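Local coordinates for protein probable N-acetyl-gamma-glutamyl-phosphate reductase, chloroplastic (Arabidopsis thaliana, PDB 1XYG) that probably catalyses the NADPH-dependent reduction of N-acetyl-L-glutamyl 5-phosphate to the 5-semialdehyde, the third step from glutamate to N2-acetyl-L-ornithine in arginine biosynthesis, at residues Q55-E58 / H63-A66; Q169-P174 / I321-D326. All coordinates share one frame; numbering follows the deposited sequence.

Contact 1 of 2, residues Q55-E58 / H63-A66; sequences QSME and HLRA
With CG beside its backbone N (chi1 -79°) and the rest of the chain extended, Glu58 reaches across to Arg65, whose own CG sits between backbone N and carbonyl carbon (chi1 74°) before the chain bends at its second and third torsions. The two belong to a short, weakly bonded helical turn and the loop that follows it in the NAD-binding, Rossmann-type domain, after strand 42-47 and before strand 85-88. Glu58 packs over the base of the arginine side chain: its CG lies 3.8 Å from Arg65 CB, and OE1 is 3.6 Å from that same carbon. The two side chains cross obliquely, yet the carboxylate and guanidinium planes are only 22° apart. Glu58 OE1 stands 4.5 Å from Arg65 NE but well out of the guanidinium plane, so the opposite charges can attract without an N-H pointing at the oxygen. A water bridges the segments, 2.5 Å from Glu58 OE1 and 2.7 Å from Arg65 O, joining two oxygens that as acceptors cannot bond each other; further acceptors compete for its two protons, so both bonds may not be made at once. A second subunit closes over the loop, with its Phe358 meeting the ring of His63 and its Lys287 packing on Arg65. The other half of the contact is apolar and buried. Leu64, its CG over one face of the neighbouring His63 ring, near the rim, directs a methyl at the thioether, bringing Leu64 CD1 to 3.5 Å from Met57 SD.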
# COMPACT_ATOMS: atom_id res chain seq x y z
N GLN A 55 -5.29 29.02 -12.54
CA GLN A 55 -6.21 28.02 -12.02
C GLN A 55 -6.49 28.23 -10.54
O GLN A 55 -5.66 28.76 -9.80
CB GLN A 55 -5.65 26.61 -12.20
CG GLN A 55 -5.72 26.07 -13.61
CD GLN A 55 -5.30 24.62 -13.69
OE1 GLN A 55 -5.87 23.76 -13.01
NE2 GLN A 55 -4.30 24.33 -14.52
N SER A 56 -7.68 27.80 -10.13
CA SER A 56 -8.07 27.89 -8.73
C SER A 56 -7.35 26.71 -8.11
O SER A 56 -7.17 25.68 -8.76
CB SER A 56 -9.59 27.74 -8.59
OG SER A 56 -10.01 28.06 -7.27
N MET A 57 -6.92 26.81 -6.86
CA MET A 57 -6.23 25.67 -6.30
C MET A 57 -7.13 24.48 -6.01
O MET A 57 -6.64 23.38 -5.76
CB MET A 57 -5.44 26.06 -5.07
CG MET A 57 -4.21 25.20 -5.01
SD MET A 57 -3.29 25.36 -3.51
CE MET A 57 -1.69 25.09 -4.11
N GLU A 58 -8.44 24.69 -6.05
CA GLU A 58 -9.35 23.58 -5.86
C GLU A 58 -9.15 22.70 -7.10
O GLU A 58 -9.42 21.51 -7.09
CB GLU A 58 -10.79 24.07 -5.78
CG GLU A 58 -11.17 24.65 -4.45
CD GLU A 58 -12.57 25.22 -4.46
OE1 GLU A 58 -13.02 25.67 -3.39
OE2 GLU A 58 -13.22 25.22 -5.53
N HIS A 63 -8.37 18.91 -2.36
CA HIS A 63 -8.48 18.64 -0.93
C HIS A 63 -8.44 19.93 -0.11
O HIS A 63 -8.73 19.91 1.09
CB HIS A 63 -7.36 17.71 -0.46
CG HIS A 63 -6.03 18.38 -0.29
ND1 HIS A 63 -5.20 18.69 -1.34
CD2 HIS A 63 -5.37 18.75 0.83
CE1 HIS A 63 -4.09 19.22 -0.89
NE2 HIS A 63 -4.16 19.27 0.43
N LEU A 64 -8.09 21.03 -0.75
CA LEU A 64 -8.00 22.31 -0.06
C LEU A 64 -9.26 23.17 -0.23
O LEU A 64 -9.25 24.35 0.12
CB LEU A 64 -6.79 23.09 -0.59
CG LEU A 64 -5.43 22.49 -0.25
CD1 LEU A 64 -4.34 23.29 -0.95
CD2 LEU A 64 -5.23 22.50 1.26
N ARG A 65 -10.33 22.57 -0.72
CA ARG A 65 -11.55 23.32 -0.96
C ARG A 65 -12.23 23.98 0.26
O ARG A 65 -13.07 24.85 0.09
CB ARG A 65 -12.57 22.46 -1.72
CG ARG A 65 -13.24 21.38 -0.90
CD ARG A 65 -14.74 21.60 -0.91
NE ARG A 65 -15.21 21.95 -2.25
CZ ARG A 65 -16.43 22.39 -2.53
NH1 ARG A 65 -17.33 22.54 -1.56
NH2 ARG A 65 -16.76 22.69 -3.79
N ALA A 66 -11.86 23.58 1.47
CA ALA A 66 -12.47 24.18 2.65
C ALA A 66 -11.89 25.57 2.91
O ALA A 66 -12.48 26.38 3.63
CB ALA A 66 -12.27 23.29 3.88
O HOH W 1 -13.31 27.09 -1.36

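Contact 2 of 2, residues Q169-P174 / I321-D326; sequences QLPLVP and IISVID
Ile321 makes both apolar contacts with helix 163-177, using a different branch for each. Its CG2, anti to the backbone N, lies 3.8 Å from Pro171 CB, while CG1, turned beside that N (chi1 -61°), carries CD1 out to within 3.9 Å of Leu172 CD2. The isoleucine thus reaches two successive helix residues, crossing Leu172 at a slant. Leucine and isoleucine meet here methyl to methyl, at the far ends of both chains, whereas the proline is met at its ring. Ile322, next along the strand, points away from the helix.

Ser323 turns back to the helix, and its CA is the one nearest Pro171, 7.3 Å from CA to CA. The hydroxyl, anti to the backbone N, comes 4.1 Å from Pro171 CD in simple packing, but its hydrogen bond goes to Thr167 O. The proline ring therefore spans two strand residues, CB toward Ile321 and CD toward Ser323. Thr167 O is where a residue four further on would normally donate; Pro171 has no N-H to give, and the serine fills the place at the kink. Pro174 leaves a similar vacancy at Leu170 O, which Tyr280 OH takes. The arrangement is a helix laid on one face of the mixed sheet of the semialdehyde dehydrogenase dimerisation domain, residues 321-325 running at 139° to helix residues 169-174, with the two axes 9.1 Å apart at their closest; the helix starts at Cys163, the active-site residue by similarity.

At Asp326 the chain leaves the strand: OD2 forms a salt bridge with Arg253 NH1, while OD1 caps Leu328 N at the turn into helix 329-343.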
# COMPACT_ATOMS: atom_id res chain seq x y z
N GLN A 169 21.89 15.46 10.37
CA GLN A 169 22.59 16.45 11.17
C GLN A 169 22.08 16.60 12.60
O GLN A 169 22.86 16.82 13.51
CB GLN A 169 22.58 17.80 10.46
CG GLN A 169 23.25 17.76 9.11
CD GLN A 169 23.13 19.06 8.37
OE1 GLN A 169 23.84 20.03 8.69
NE2 GLN A 169 22.23 19.10 7.39
N LEU A 170 20.77 16.48 12.80
CA LEU A 170 20.23 16.63 14.15
C LEU A 170 20.93 15.68 15.13
O LEU A 170 21.33 16.09 16.22
CB LEU A 170 18.71 16.40 14.16
CG LEU A 170 17.90 17.60 13.66
CD1 LEU A 170 16.42 17.24 13.61
CD2 LEU A 170 18.14 18.79 14.57
N PRO A 171 21.09 14.39 14.76
CA PRO A 171 21.77 13.47 15.68
C PRO A 171 23.30 13.61 15.70
O PRO A 171 23.91 13.61 16.76
CB PRO A 171 21.34 12.10 15.17
CG PRO A 171 21.12 12.33 13.71
CD PRO A 171 20.37 13.63 13.72
N LEU A 172 23.91 13.75 14.53
CA LEU A 172 25.36 13.82 14.43
C LEU A 172 26.07 15.09 14.88
O LEU A 172 27.18 15.02 15.42
CB LEU A 172 25.81 13.48 13.01
CG LEU A 172 25.37 12.11 12.48
CD1 LEU A 172 26.10 11.83 11.17
CD2 LEU A 172 25.68 11.02 13.51
N VAL A 173 25.46 16.25 14.65
CA VAL A 173 26.10 17.50 15.03
C VAL A 173 26.49 17.54 16.50
O VAL A 173 27.65 17.80 16.83
CB VAL A 173 25.23 18.72 14.67
CG1 VAL A 173 25.85 19.98 15.22
CG2 VAL A 173 25.08 18.81 13.16
N PRO A 174 25.54 17.29 17.41
CA PRO A 174 25.84 17.30 18.85
C PRO A 174 26.93 16.29 19.22
O PRO A 174 27.78 16.57 20.06
CB PRO A 174 24.50 16.93 19.48
CG PRO A 174 23.52 17.47 18.52
CD PRO A 174 24.10 17.08 17.19
N ILE A 321 22.53 4.77 14.98
CA ILE A 321 21.58 5.83 15.27
C ILE A 321 20.44 5.82 14.26
O ILE A 321 20.68 5.79 13.05
CB ILE A 321 22.28 7.20 15.23
CG1 ILE A 321 23.38 7.26 16.29
CG2 ILE A 321 21.26 8.31 15.42
CD1 ILE A 321 24.37 8.35 16.07
N ILE A 322 19.22 5.82 14.75
CA ILE A 322 18.04 5.84 13.90
C ILE A 322 17.37 7.19 14.11
O ILE A 322 17.14 7.60 15.25
CB ILE A 322 17.06 4.71 14.26
CG1 ILE A 322 17.74 3.36 14.04
CG2 ILE A 322 15.81 4.80 13.40
CD1 ILE A 322 16.89 2.15 14.38
N SER A 323 17.08 7.88 13.01
CA SER A 323 16.44 9.20 13.07
C SER A 323 15.30 9.25 12.05
O SER A 323 15.51 9.00 10.86
CB SER A 323 17.49 10.27 12.76
OG SER A 323 16.94 11.57 12.80
N VAL A 324 14.09 9.57 12.51
CA VAL A 324 12.94 9.63 11.61
C VAL A 324 12.14 10.93 11.67
O VAL A 324 12.11 11.61 12.70
CB VAL A 324 11.97 8.45 11.89
CG1 VAL A 324 12.75 7.12 11.89
CG2 VAL A 324 11.26 8.66 13.24
N ILE A 325 11.50 11.25 10.55
CA ILE A 325 10.67 12.44 10.41
C ILE A 325 9.66 12.20 9.29
O ILE A 325 9.71 11.18 8.61
CB ILE A 325 11.49 13.70 10.00
CG1 ILE A 325 12.18 13.45 8.65
CG2 ILE A 325 12.52 14.05 11.06
CD1 ILE A 325 12.86 14.70 8.09
N ASP A 326 8.74 13.14 9.13
CA ASP A 326 7.80 13.10 8.03
C ASP A 326 8.59 13.96 7.03
O ASP A 326 8.83 15.14 7.30
CB ASP A 326 6.48 13.79 8.41
CG ASP A 326 5.53 13.95 7.22
OD1 ASP A 326 6.02 14.21 6.10
OD2 ASP A 326 4.30 13.84 7.41

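In the fold
The two contacts lie on opposite sides of the chain's centre, their own centres about 35 Å apart and their nearest atoms about 12 Å, and they share no helix or strand. Contact 1 is local, joining a helical turn to the loop just after it at the partly buried edge of the NAD-binding domain, where a water and loosely matched charges supplement one apolar touch. Contact 2 brings together elements 147 residues apart inside the dimerisation domain, and every touching residue there is buried; branched aliphatic groups and a proline ring do the packing. A different neighbouring subunit approaches each contact, one meeting the loop itself in contact 1, the other reaching the far face of the strand in contact 2.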